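Local coordinates for protein CDA peptide synthetase I (Streptomyces coelicolor, PDB 5DU9) that is the condensation domain of a nonribosomal peptide synthetase, a two-lobed fold of the CoA-dependent acyltransferase clan, at residues V156-I161 against M308-L313; V160-S165 against T295-A300; F278-T283 against A441-V446; G284-V289 against A318-E323; E39-L44 against G377-M382. The protein carries 1 engineered substitution. One frame throughout, in Å; residues are numbered along the deposited sequence.

Overall arrangement
All five contacts lie within one condensation domain. Interactions 1 and 2 are buried near its middle, their centres about 8 Å apart, and share Val160 and Ile161 of the HHxxxDG motif that links strand 149-157 to helix 163-182; interaction 1 also lines the ligand pocket. Interactions 3 and 4, again about 8 Å apart between centres, follow each other along helix 267-283 and strand 287-294 at one end of the molecule. Interaction 5 lies about 44 Å from interaction 4, centre to centre, on the opposite side of the chain's centre. It closes the longest loop, 39 to 382, within which interactions 1, 2 and 4 are nested, and joins early and late strands in one sheet.

Interaction 1: V156-I161 against M308-L313; sequences VHHIVI and MVSNRL. With UM2 ((2S)-2-amino-N-butyl-propanamide), chain E.
The contact of His158 with Met308 is a CH-pi packing in the ligand pocket, where the HHxxxDG motif that defines condensation domains, here beginning at His157, meets the loop leading into strand 311-318, a position consistent with the interface between the two lobes, as in other condensation domains. A bend at chi2 (50°) turns Met308 SD toward the imidazole, and the extended last bond (chi3 161°) carries CE over one face of it: CE stands 3.6 Å from the ring centroid, displaced toward the rim on the ND1-CE1 side. SD lies oblique to the ring, nearest CE1 and ND1. Lower down, Met308 CG packs 3.2 Å from His158 O, and CB rests against Ile159 O, so the base of the methionine side chain rests on two successive carbonyls of the motif.

With CG anti to the backbone N (chi1 -152°), the His158 ring projects into the pocket. ND1 makes a weak bond to Ile161 O, while NE2 accepts in the ring plane from NCQ of (2S)-2-amino-N-butyl-propanamide at 2.8 Å. The preceding His157 faces elsewhere: its ND1 accepts from Ile159 N at 3.1 Å, holding the turn, and its NE2 is bonded to Gln23. Across the ligand, Arg312, NH1 bonded to Thr363 OG1, offers a guanidinium face; ligand methyl CCP lies over its centre, 3.7 Å from Arg312 NH1.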
# COMPACT_ATOMS: atom_id res chain seq x y z
N VAL A 156 -1.46 11.64 -1.13
CA VAL A 156 -0.04 11.84 -1.40
C VAL A 156 0.28 11.54 -2.84
O VAL A 156 -0.52 10.94 -3.56
CB VAL A 156 0.84 10.94 -0.50
CG1 VAL A 156 0.60 11.23 0.98
CG2 VAL A 156 0.60 9.46 -0.80
N HIS A 157 1.46 11.98 -3.26
CA HIS A 157 2.09 11.43 -4.44
C HIS A 157 2.87 10.22 -3.98
O HIS A 157 3.57 10.28 -2.97
CB HIS A 157 3.00 12.44 -5.13
CG HIS A 157 3.35 12.06 -6.53
ND1 HIS A 157 4.13 10.96 -6.83
CD2 HIS A 157 3.00 12.61 -7.71
CE1 HIS A 157 4.25 10.86 -8.14
NE2 HIS A 157 3.57 11.85 -8.70
N HIS A 158 2.75 9.11 -4.70
CA HIS A 158 3.41 7.88 -4.29
C HIS A 158 4.92 8.05 -4.15
O HIS A 158 5.57 7.30 -3.42
CB HIS A 158 3.08 6.75 -5.28
CG HIS A 158 3.12 5.38 -4.67
ND1 HIS A 158 3.81 5.10 -3.51
CD2 HIS A 158 2.53 4.22 -5.05
CE1 HIS A 158 3.65 3.82 -3.21
NE2 HIS A 158 2.88 3.27 -4.13
N ILE A 159 5.50 9.04 -4.82
CA ILE A 159 6.94 9.22 -4.78
C ILE A 159 7.45 9.65 -3.40
O ILE A 159 8.63 9.49 -3.12
CB ILE A 159 7.44 10.24 -5.85
CG1 ILE A 159 8.92 10.00 -6.16
CG2 ILE A 159 7.19 11.68 -5.41
CD1 ILE A 159 9.42 10.71 -7.41
N VAL A 160 6.58 10.17 -2.53
CA VAL A 160 7.03 10.63 -1.21
C VAL A 160 6.56 9.73 -0.05
O VAL A 160 7.16 9.75 1.02
CB VAL A 160 6.58 12.09 -0.90
CG1 VAL A 160 7.32 13.07 -1.80
CG2 VAL A 160 5.08 12.26 -1.03
N ILE A 161 5.50 8.95 -0.27
CA ILE A 161 4.89 8.17 0.82
C ILE A 161 4.41 6.81 0.35
O ILE A 161 3.62 6.72 -0.60
CB ILE A 161 3.70 8.95 1.45
CG1 ILE A 161 4.19 10.16 2.26
CG2 ILE A 161 2.84 8.04 2.35
CD1 ILE A 161 4.97 9.82 3.53
N MET A 308 9.37 6.50 0.33
CA MET A 308 8.86 5.56 -0.64
C MET A 308 10.00 4.61 -1.01
O MET A 308 10.93 5.00 -1.71
CB MET A 308 8.34 6.29 -1.88
CG MET A 308 8.15 5.43 -3.11
SD MET A 308 7.21 3.93 -2.79
CE MET A 308 6.70 3.48 -4.46
N VAL A 309 9.94 3.38 -0.49
CA VAL A 309 10.98 2.39 -0.76
C VAL A 309 10.43 1.01 -1.07
O VAL A 309 11.19 0.08 -1.32
CB VAL A 309 11.96 2.24 0.44
CG1 VAL A 309 12.93 3.40 0.48
CG2 VAL A 309 11.19 2.12 1.75
N SER A 310 9.10 0.88 -1.08
CA SER A 310 8.48 -0.42 -1.25
C SER A 310 8.85 -1.09 -2.58
O SER A 310 9.15 -0.43 -3.58
CB SER A 310 6.96 -0.30 -1.14
OG SER A 310 6.46 0.63 -2.07
N ASN A 311 8.81 -2.41 -2.55
CA ASN A 311 9.17 -3.25 -3.68
C ASN A 311 8.00 -4.20 -3.95
O ASN A 311 7.21 -4.47 -3.06
CB ASN A 311 10.45 -4.02 -3.37
CG ASN A 311 11.07 -4.69 -4.59
OD1 ASN A 311 10.87 -4.26 -5.73
ND2 ASN A 311 11.84 -5.74 -4.34
N ARG A 312 7.89 -4.67 -5.18
CA ARG A 312 6.86 -5.64 -5.54
C ARG A 312 7.50 -6.78 -6.31
O ARG A 312 8.18 -6.55 -7.31
CB ARG A 312 5.76 -4.99 -6.37
CG ARG A 312 4.74 -5.97 -6.91
CD ARG A 312 3.46 -5.26 -7.31
NE ARG A 312 3.72 -4.12 -8.18
CZ ARG A 312 2.82 -3.21 -8.51
NH1 ARG A 312 1.58 -3.29 -8.04
NH2 ARG A 312 3.15 -2.20 -9.30
N LEU A 313 7.29 -8.01 -5.85
CA LEU A 313 7.93 -9.16 -6.45
C LEU A 313 6.93 -10.25 -6.81
O LEU A 313 5.90 -10.39 -6.15
CB LEU A 313 9.00 -9.72 -5.52
CG LEU A 313 10.26 -8.86 -5.46
CD1 LEU A 313 11.10 -9.23 -4.25
CD2 LEU A 313 11.08 -8.98 -6.74
CCH UM2 E . 8.13 0.65 -9.21
CCI UM2 E . 7.63 1.47 -8.03
CCJ UM2 E . 6.24 2.06 -8.27
CCK UM2 E . 5.12 1.05 -8.00
NCL UM2 E . 4.73 0.94 -6.60
CCM UM2 E . 3.45 0.86 -6.22
OCN UM2 E . 2.53 1.32 -6.88
CCO UM2 E . 3.17 0.13 -4.94
CCP UM2 E . 2.99 -1.36 -5.23
NCQ UM2 E . 1.93 0.64 -4.33

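Interaction 2: V160-S165 against T295-A300; sequences VIDGTS and TGRYGA
Asp162 OD1 is gripped from two directions, by Arg297 NH2 across the contact at 3.1 Å and by the backbone N of Ser165 at 3.0 Å. The same Arg297 NH2 also bonds Asp162 OD2 at 3.0 Å, so a single nitrogen straddles the carboxylate and uses the syn lone pair of each oxygen. This salt bridge is built tip to tip, with the two charged planes turned 78° apart. Asp162 CG sits between its own backbone N and carbonyl carbon (chi1 53°), which turns the carboxylate back toward the helix start. OD1 meets Ser165 N nearly along its C-O axis, an N-cap bond to the start of helix 163-182. OD2 takes a further bond from Val309 N.

The arginine chain, extended from CG to NE, slides past Thr164 in the opposite direction, and Thr164 CG2 lies over one face of the guanidinium at its NE end, 3.6 Å from Arg297 NE. Water 1 bridges NE, 2.9 Å away, to Thr295 O and weakly to Asp162 OD2. NH1 is bonded to the carbonyls of Ala302 and Thr305, leaving the group little freedom to rotate. Asp162 and Gly163 are the final DG of the HHxxxDG motif. Through the Asp162-Arg297 salt bridge, the first turn of helix 163-182, following strand 149-157, is tied to the loop between strand 287-294 and helix 300-303.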
# COMPACT_ATOMS: atom_id res chain seq x y z
N VAL A 160 6.58 10.17 -2.53
CA VAL A 160 7.03 10.63 -1.21
C VAL A 160 6.56 9.73 -0.05
O VAL A 160 7.16 9.75 1.02
CB VAL A 160 6.58 12.09 -0.90
CG1 VAL A 160 7.32 13.07 -1.80
CG2 VAL A 160 5.08 12.26 -1.03
N ILE A 161 5.50 8.95 -0.27
CA ILE A 161 4.89 8.17 0.82
C ILE A 161 4.41 6.81 0.35
O ILE A 161 3.62 6.72 -0.60
CB ILE A 161 3.70 8.95 1.45
CG1 ILE A 161 4.19 10.16 2.26
CG2 ILE A 161 2.84 8.04 2.35
CD1 ILE A 161 4.97 9.82 3.53
N ASP A 162 4.88 5.76 1.02
CA ASP A 162 4.38 4.40 0.81
C ASP A 162 3.47 3.98 1.97
O ASP A 162 3.21 4.76 2.89
CB ASP A 162 5.54 3.41 0.64
CG ASP A 162 6.56 3.47 1.77
OD1 ASP A 162 6.20 3.82 2.91
OD2 ASP A 162 7.74 3.13 1.50
N GLY A 163 2.97 2.75 1.92
CA GLY A 163 2.01 2.28 2.91
C GLY A 163 2.55 2.33 4.32
O GLY A 163 1.85 2.79 5.24
N THR A 164 3.78 1.86 4.51
CA THR A 164 4.43 1.88 5.81
C THR A 164 4.48 3.31 6.35
O THR A 164 4.27 3.54 7.54
CB THR A 164 5.86 1.31 5.71
OG1 THR A 164 5.78 -0.08 5.35
CG2 THR A 164 6.61 1.43 7.04
N SER A 165 4.77 4.26 5.47
CA SER A 165 4.97 5.64 5.89
C SER A 165 3.67 6.34 6.24
O SER A 165 3.67 7.29 7.01
CB SER A 165 5.71 6.41 4.81
OG SER A 165 6.99 5.84 4.59
N THR A 295 8.29 -4.22 2.12
CA THR A 295 8.51 -2.82 2.48
C THR A 295 9.79 -2.24 1.89
O THR A 295 9.89 -1.03 1.71
CB THR A 295 8.57 -2.62 4.00
OG1 THR A 295 9.72 -3.29 4.53
CG2 THR A 295 7.31 -3.15 4.66
N GLY A 296 10.77 -3.09 1.61
CA GLY A 296 12.06 -2.62 1.14
C GLY A 296 12.86 -1.91 2.22
O GLY A 296 13.82 -1.19 1.93
N ARG A 297 12.46 -2.11 3.47
CA ARG A 297 13.13 -1.49 4.61
C ARG A 297 14.01 -2.49 5.34
O ARG A 297 13.53 -3.47 5.90
CB ARG A 297 12.10 -0.89 5.56
CG ARG A 297 11.36 0.27 4.92
CD ARG A 297 10.08 0.66 5.63
NE ARG A 297 9.42 1.69 4.84
CZ ARG A 297 9.69 2.99 4.92
NH1 ARG A 297 10.58 3.44 5.79
NH2 ARG A 297 9.06 3.85 4.13
N TYR A 298 15.32 -2.21 5.33
CA TYR A 298 16.31 -3.10 5.92
C TYR A 298 17.10 -2.36 6.98
O TYR A 298 17.84 -1.42 6.69
CB TYR A 298 17.21 -3.66 4.83
CG TYR A 298 16.40 -4.32 3.75
CD1 TYR A 298 15.86 -5.59 3.94
CD2 TYR A 298 16.11 -3.66 2.57
CE1 TYR A 298 15.08 -6.18 2.97
CE2 TYR A 298 15.34 -4.25 1.59
CZ TYR A 298 14.82 -5.51 1.80
OH TYR A 298 14.04 -6.10 0.83
N GLY A 299 16.92 -2.78 8.23
CA GLY A 299 17.61 -2.18 9.36
C GLY A 299 16.71 -1.20 10.09
O GLY A 299 15.66 -0.81 9.58
N ALA A 300 17.14 -0.80 11.28
CA ALA A 300 16.31 0.02 12.16
C ALA A 300 16.05 1.40 11.58
O ALA A 300 14.93 1.92 11.68
CB ALA A 300 16.97 0.14 13.53
O HOH W 1 7.94 0.60 2.61

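Interaction 3: F278-T283 against A441-V446; sequences FLHRTT and ATVDEV
Arg281 reaches from helix 267-283 to the backbone of the chain's C-terminal stretch and grips Val446 O with two nitrogens, side-on. Its CG is anti to the backbone N (chi1 -163°), and a bend at chi2 (79°) brings CD to 3.5 Å from Val443 O. NE then bonds Val446 O at 2.9 Å, lying in the carbonyl plane, whereas NH2, at 3.1 Å from Val446 O, approaches from above that plane. Seen from the guanidinium, the acceptor is close to its plane for both donors. Asp444 O lies over one face, 3.3 Å from Arg281 NH2 and offset toward the rim, in a position that makes no bond.

His280, also with CG anti to the backbone N, turns its ring edge to the valine beside this grip: CD2 meets Val443 CG1 at 4.3 Å. Its ND1 is bonded to Ala285 O, which fixes the rotation of the imidazole. Phe431 of helix 418-437 packs against both Arg281 and Val446. The arrangement is a side-on arginine bond to the carbonyl of the residue just after a 3-10 turn (443-445), and it joins the C-terminal segment of the condensation domain to the end of helix 267-283, at the surface.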
# COMPACT_ATOMS: atom_id res chain seq x y z
N PHE A 278 -8.04 -19.37 -5.88
CA PHE A 278 -9.12 -18.71 -6.62
C PHE A 278 -8.76 -18.56 -8.10
O PHE A 278 -9.57 -18.86 -8.98
CB PHE A 278 -9.41 -17.34 -6.00
CG PHE A 278 -10.50 -16.57 -6.69
CD1 PHE A 278 -11.83 -16.96 -6.56
CD2 PHE A 278 -10.21 -15.46 -7.46
CE1 PHE A 278 -12.84 -16.25 -7.19
CE2 PHE A 278 -11.22 -14.75 -8.09
CZ PHE A 278 -12.53 -15.15 -7.96
N LEU A 279 -7.54 -18.11 -8.37
CA LEU A 279 -7.08 -17.96 -9.74
C LEU A 279 -7.02 -19.32 -10.43
O LEU A 279 -7.44 -19.46 -11.57
CB LEU A 279 -5.70 -17.29 -9.78
CG LEU A 279 -5.64 -15.84 -9.31
CD1 LEU A 279 -4.21 -15.33 -9.40
CD2 LEU A 279 -6.59 -14.95 -10.09
N HIS A 280 -6.50 -20.32 -9.72
CA HIS A 280 -6.40 -21.67 -10.28
C HIS A 280 -7.77 -22.26 -10.60
O HIS A 280 -7.97 -22.84 -11.67
CB HIS A 280 -5.66 -22.59 -9.30
CG HIS A 280 -5.80 -24.05 -9.64
ND1 HIS A 280 -5.15 -24.63 -10.70
CD2 HIS A 280 -6.52 -25.03 -9.05
CE1 HIS A 280 -5.47 -25.91 -10.76
NE2 HIS A 280 -6.30 -26.18 -9.77
N ARG A 281 -8.72 -22.10 -9.69
CA ARG A 281 -10.05 -22.68 -9.86
C ARG A 281 -10.82 -21.98 -10.97
O ARG A 281 -11.62 -22.60 -11.68
CB ARG A 281 -10.83 -22.61 -8.55
CG ARG A 281 -12.05 -23.53 -8.49
CD ARG A 281 -11.66 -24.97 -8.20
NE ARG A 281 -12.84 -25.79 -7.94
CZ ARG A 281 -13.46 -26.56 -8.84
NH1 ARG A 281 -13.01 -26.65 -10.08
NH2 ARG A 281 -14.52 -27.26 -8.48
N THR A 282 -10.59 -20.68 -11.11
CA THR A 282 -11.30 -19.87 -12.10
C THR A 282 -10.83 -20.22 -13.51
O THR A 282 -11.65 -20.44 -14.41
CB THR A 282 -11.09 -18.36 -11.85
OG1 THR A 282 -11.65 -18.00 -10.58
CG2 THR A 282 -11.77 -17.52 -12.93
N THR A 283 -9.51 -20.27 -13.70
CA THR A 283 -8.92 -20.43 -15.03
C THR A 283 -8.48 -21.87 -15.32
O THR A 283 -8.27 -22.23 -16.48
CB THR A 283 -7.69 -19.51 -15.20
OG1 THR A 283 -6.62 -19.98 -14.37
CG2 THR A 283 -8.03 -18.08 -14.82
N ALA A 441 -9.59 -29.82 2.69
CA ALA A 441 -10.40 -30.07 1.51
C ALA A 441 -9.57 -29.94 0.24
O ALA A 441 -8.64 -29.15 0.17
CB ALA A 441 -11.58 -29.10 1.46
N THR A 442 -9.93 -30.73 -0.76
CA THR A 442 -9.27 -30.70 -2.06
C THR A 442 -9.75 -29.49 -2.84
O THR A 442 -10.95 -29.33 -3.08
CB THR A 442 -9.58 -31.99 -2.86
OG1 THR A 442 -9.24 -33.13 -2.06
CG2 THR A 442 -8.79 -32.03 -4.16
N VAL A 443 -8.82 -28.63 -3.23
CA VAL A 443 -9.17 -27.37 -3.89
C VAL A 443 -10.01 -27.59 -5.16
O VAL A 443 -10.98 -26.86 -5.38
CB VAL A 443 -7.90 -26.56 -4.25
CG1 VAL A 443 -8.24 -25.35 -5.12
CG2 VAL A 443 -7.19 -26.11 -2.98
N ASP A 444 -9.67 -28.58 -5.98
CA ASP A 444 -10.40 -28.74 -7.24
C ASP A 444 -11.73 -29.47 -7.04
O ASP A 444 -12.40 -29.81 -8.01
CB ASP A 444 -9.52 -29.45 -8.29
CG ASP A 444 -9.16 -30.88 -7.93
OD1 ASP A 444 -9.81 -31.48 -7.06
OD2 ASP A 444 -8.22 -31.42 -8.55
N GLU A 445 -12.11 -29.73 -5.78
CA GLU A 445 -13.44 -30.24 -5.46
C GLU A 445 -14.30 -29.19 -4.76
O GLU A 445 -15.51 -29.38 -4.59
CB GLU A 445 -13.34 -31.50 -4.60
CG GLU A 445 -12.69 -32.68 -5.29
CD GLU A 445 -12.47 -33.86 -4.36
OE1 GLU A 445 -12.97 -33.81 -3.22
OE2 GLU A 445 -11.80 -34.83 -4.77
N VAL A 446 -13.68 -28.09 -4.33
CA VAL A 446 -14.43 -27.02 -3.69
C VAL A 446 -15.23 -26.25 -4.74
O VAL A 446 -14.68 -25.80 -5.75
CB VAL A 446 -13.50 -26.04 -2.93
CG1 VAL A 446 -14.30 -24.89 -2.33
CG2 VAL A 446 -12.74 -26.76 -1.84

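Interaction 4: G284-V289 against A318-E323; sequences GARDVV and AVRPGE
Arg286 O accepts from Val319 N at 2.8 Å in an almost straight bond, 176° at the hydrogen, and Ala318 CA makes a C-H...O contact with the same oxygen at 3.5 Å. A second link runs through water 2, which accepts from Arg286 NE and donates to Val319 O, 2.7 Å from each. The arginine chain, bent at chi2 (78°) and again at chi3, folds over the opposite segment: CD passes 3.9 Å from Arg320 CG, and NH2 lies 3.6 Å from Pro321 CD, the arginine and proline side chains crossing at about a right angle. The guanidinium planes of Arg286 and Arg320 are turned 26° apart.

Asp287 and Ala318 form an antiparallel, non-hydrogen-bonded pair at the end of the two-stranded sheet of 287-294 and 311-318. On the face they share, Asp287 OD1 comes within 4.1 Å of Ala318 CB. Away from that face, Val288 CG2 touches Val319 CG2 at 4.3 Å, backed by Ala276 and His280 of helix 267-283.

Beyond the strands, a type II turn from Arg320 to Glu323 carries Gly322 at positive phi, and Glu323 OE1 reaches back in a weak bond to Arg320 N. The turn is held from outside by backbone pairing of Glu323 with Val443; in the modelled conformer, Asp444 OD2 also accepts from Gly322 N.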
# COMPACT_ATOMS: atom_id res chain seq x y z
N GLY A 284 -8.34 -22.67 -14.27
CA GLY A 284 -7.84 -24.03 -14.41
C GLY A 284 -6.33 -24.09 -14.59
O GLY A 284 -5.77 -25.18 -14.73
N ALA A 285 -5.68 -22.94 -14.57
CA ALA A 285 -4.24 -22.86 -14.84
C ALA A 285 -3.41 -23.52 -13.74
O ALA A 285 -3.65 -23.31 -12.55
CB ALA A 285 -3.82 -21.41 -15.01
N ARG A 286 -2.43 -24.31 -14.17
CA ARG A 286 -1.49 -24.99 -13.27
C ARG A 286 -0.62 -23.99 -12.52
O ARG A 286 -0.53 -24.01 -11.30
CB ARG A 286 -0.62 -25.97 -14.08
CG ARG A 286 0.61 -26.55 -13.35
CD ARG A 286 0.27 -27.68 -12.39
NE ARG A 286 -0.69 -28.62 -12.96
CZ ARG A 286 -0.38 -29.66 -13.72
NH1 ARG A 286 0.88 -29.93 -14.03
NH2 ARG A 286 -1.34 -30.44 -14.19
N ASP A 287 0.04 -23.12 -13.29
CA ASP A 287 0.97 -22.17 -12.71
C ASP A 287 0.31 -20.80 -12.61
O ASP A 287 -0.12 -20.23 -13.61
CB ASP A 287 2.25 -22.09 -13.54
CG ASP A 287 3.32 -23.04 -13.02
OD1 ASP A 287 4.19 -22.59 -12.24
OD2 ASP A 287 3.30 -24.23 -13.39
N VAL A 288 0.23 -20.30 -11.38
CA VAL A 288 -0.38 -19.01 -11.12
C VAL A 288 0.67 -18.05 -10.59
O VAL A 288 1.60 -18.44 -9.89
CB VAL A 288 -1.55 -19.13 -10.11
CG1 VAL A 288 -2.65 -20.00 -10.69
CG2 VAL A 288 -1.07 -19.69 -8.79
N VAL A 289 0.52 -16.79 -10.97
CA VAL A 289 1.38 -15.73 -10.47
C VAL A 289 0.55 -14.71 -9.71
O VAL A 289 -0.50 -14.28 -10.18
CB VAL A 289 2.13 -15.02 -11.62
CG1 VAL A 289 3.05 -13.93 -11.08
CG2 VAL A 289 2.93 -16.03 -12.43
N ALA A 318 2.68 -23.28 -8.26
CA ALA A 318 2.08 -24.37 -9.00
C ALA A 318 1.00 -25.01 -8.15
O ALA A 318 1.25 -25.39 -7.01
CB ALA A 318 3.13 -25.40 -9.40
N VAL A 319 -0.21 -25.09 -8.70
CA VAL A 319 -1.32 -25.76 -8.04
C VAL A 319 -1.68 -26.99 -8.86
O VAL A 319 -2.30 -26.90 -9.91
CB VAL A 319 -2.55 -24.84 -7.87
CG1 VAL A 319 -3.65 -25.55 -7.11
CG2 VAL A 319 -2.16 -23.55 -7.16
N ARG A 320 -1.25 -28.15 -8.36
CA ARG A 320 -1.41 -29.40 -9.09
C ARG A 320 -2.75 -30.05 -8.77
O ARG A 320 -3.36 -29.74 -7.75
CB ARG A 320 -0.26 -30.35 -8.75
CG ARG A 320 1.07 -29.97 -9.40
CD ARG A 320 2.21 -30.82 -8.87
NE ARG A 320 3.45 -30.61 -9.61
CZ ARG A 320 4.34 -29.66 -9.35
NH1 ARG A 320 4.14 -28.80 -8.36
NH2 ARG A 320 5.44 -29.56 -10.09
N PRO A 321 -3.21 -30.94 -9.65
CA PRO A 321 -4.51 -31.58 -9.40
C PRO A 321 -4.55 -32.34 -8.08
O PRO A 321 -3.58 -33.03 -7.74
CB PRO A 321 -4.67 -32.54 -10.58
CG PRO A 321 -3.76 -32.03 -11.64
CD PRO A 321 -2.61 -31.40 -10.91
N GLY A 322 -5.64 -32.19 -7.34
CA GLY A 322 -5.88 -33.01 -6.16
C GLY A 322 -5.28 -32.47 -4.88
O GLY A 322 -5.45 -33.08 -3.82
N GLU A 323 -4.59 -31.35 -4.95
CA GLU A 323 -3.96 -30.77 -3.77
C GLU A 323 -5.00 -30.15 -2.84
O GLU A 323 -6.01 -29.61 -3.29
CB GLU A 323 -2.92 -29.72 -4.17
CG GLU A 323 -1.67 -30.32 -4.79
CD GLU A 323 -0.63 -29.27 -5.15
OE1 GLU A 323 -1.00 -28.10 -5.35
OE2 GLU A 323 0.57 -29.63 -5.22
O HOH W 2 -3.18 -28.31 -12.10

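Interaction 5: E39-L44 against G377-M382; sequences EIDGPL and GPVGLM
Pro378 lies obliquely across the side chains of Ile40 and Leu44, using different ring atoms for each. Its CB meets Ile40 CG2 at 3.8 Å, and its CG meets Leu44 CD2 at 3.9 Å, with Pro43 O also close to CG. The other branch of Ile40 runs beside the bare backbone of Gly380, CG1 lying 3.8 Å from Gly380 CA. Behind Ile40 stand His150 and Tyr152 of strand 149-157, and Leu44 leans on Tyr177 of helix 163-182.

These contacts flank the antiparallel pairing of strands 33-40 and 379-384. Glu39 and Leu381 form a hydrogen-bonded pair, with Glu39 N 2.8 Å from Leu381 O and a return bond from Leu381 N; Ile40 and Gly380 follow as a non-hydrogen-bonded pair. Strands 379-384 and 373-374, from late in the chain, thus extend a sheet whose other four strands come from its first part, consistent with the crossover between lobes known in condensation domains. The Glu39 side chain stays on the Leu381 side of the sheet, where OE2 forms a salt bridge with Arg383.

Past the strand end, Asp41 N still bonds Val379 O, while its side chain turns back. With CG placed between the backbone N and the carbonyl carbon (chi1 65°), OD1 accepts from Val379 N at 2.8 Å, the donor standing above the carboxylate plane. Water 3 donates to Asp41 OD2, 2.6 Å away, and to Gly377 O.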
# COMPACT_ATOMS: atom_id res chain seq x y z
N GLU A 39 -10.76 6.69 10.01
CA GLU A 39 -12.11 6.85 10.50
C GLU A 39 -12.02 7.05 12.01
O GLU A 39 -11.58 6.16 12.73
CB GLU A 39 -12.96 5.63 10.15
CG GLU A 39 -13.14 5.45 8.65
CD GLU A 39 -13.92 4.20 8.29
OE1 GLU A 39 -13.93 3.24 9.10
OE2 GLU A 39 -14.52 4.17 7.20
N ILE A 40 -12.43 8.23 12.46
CA ILE A 40 -12.21 8.66 13.84
C ILE A 40 -13.55 8.78 14.56
O ILE A 40 -14.48 9.41 14.06
CB ILE A 40 -11.43 9.99 13.87
CG1 ILE A 40 -10.06 9.80 13.21
CG2 ILE A 40 -11.25 10.48 15.30
CD1 ILE A 40 -9.42 11.07 12.69
N ASP A 41 -13.64 8.16 15.74
CA ASP A 41 -14.93 7.91 16.38
C ASP A 41 -15.36 9.01 17.36
O ASP A 41 -16.35 8.84 18.08
CB ASP A 41 -14.89 6.56 17.11
CG ASP A 41 -13.90 6.54 18.27
OD1 ASP A 41 -13.12 7.50 18.42
OD2 ASP A 41 -13.89 5.54 19.02
N GLY A 42 -14.63 10.12 17.39
CA GLY A 42 -14.96 11.21 18.30
C GLY A 42 -14.44 12.54 17.81
O GLY A 42 -13.63 12.59 16.88
N PRO A 43 -14.90 13.64 18.43
CA PRO A 43 -14.57 14.99 17.97
C PRO A 43 -13.09 15.36 18.11
O PRO A 43 -12.46 15.03 19.11
CB PRO A 43 -15.44 15.89 18.85
CG PRO A 43 -15.74 15.08 20.06
CD PRO A 43 -15.81 13.66 19.59
N LEU A 44 -12.57 16.03 17.09
CA LEU A 44 -11.23 16.61 17.13
C LEU A 44 -11.30 18.12 16.95
O LEU A 44 -12.22 18.64 16.33
CB LEU A 44 -10.35 16.00 16.03
CG LEU A 44 -10.08 14.50 16.11
CD1 LEU A 44 -9.26 14.06 14.91
CD2 LEU A 44 -9.36 14.13 17.40
N GLY A 377 -8.44 10.00 23.35
CA GLY A 377 -9.86 9.78 23.55
C GLY A 377 -10.45 9.24 22.26
O GLY A 377 -10.75 8.05 22.16
N PRO A 378 -10.62 10.11 21.25
CA PRO A 378 -10.99 9.64 19.92
C PRO A 378 -9.94 8.68 19.37
O PRO A 378 -8.74 8.89 19.59
CB PRO A 378 -11.05 10.92 19.08
CG PRO A 378 -11.22 12.01 20.06
CD PRO A 378 -10.50 11.58 21.30
N VAL A 379 -10.38 7.66 18.65
CA VAL A 379 -9.49 6.66 18.08
C VAL A 379 -9.69 6.61 16.57
O VAL A 379 -10.81 6.70 16.09
CB VAL A 379 -9.75 5.27 18.69
CG1 VAL A 379 -8.82 4.25 18.10
CG2 VAL A 379 -9.57 5.32 20.21
N GLY A 380 -8.59 6.46 15.84
CA GLY A 380 -8.63 6.43 14.39
C GLY A 380 -8.28 5.07 13.80
O GLY A 380 -7.22 4.51 14.09
N LEU A 381 -9.17 4.56 12.96
CA LEU A 381 -8.95 3.30 12.25
C LEU A 381 -8.63 3.57 10.79
O LEU A 381 -9.39 4.23 10.08
CB LEU A 381 -10.18 2.40 12.37
CG LEU A 381 -10.62 2.04 13.79
CD1 LEU A 381 -11.85 1.15 13.75
CD2 LEU A 381 -9.49 1.35 14.55
N MET A 382 -7.49 3.05 10.33
CA MET A 382 -7.02 3.34 8.98
C MET A 382 -7.78 2.53 7.94
O MET A 382 -8.09 1.36 8.16
CB MET A 382 -5.52 3.06 8.88
CG MET A 382 -4.92 3.40 7.52
SD MET A 382 -3.11 3.32 7.55
CE MET A 382 -2.75 3.28 5.79
O HOH W 3 -12.68 5.87 21.28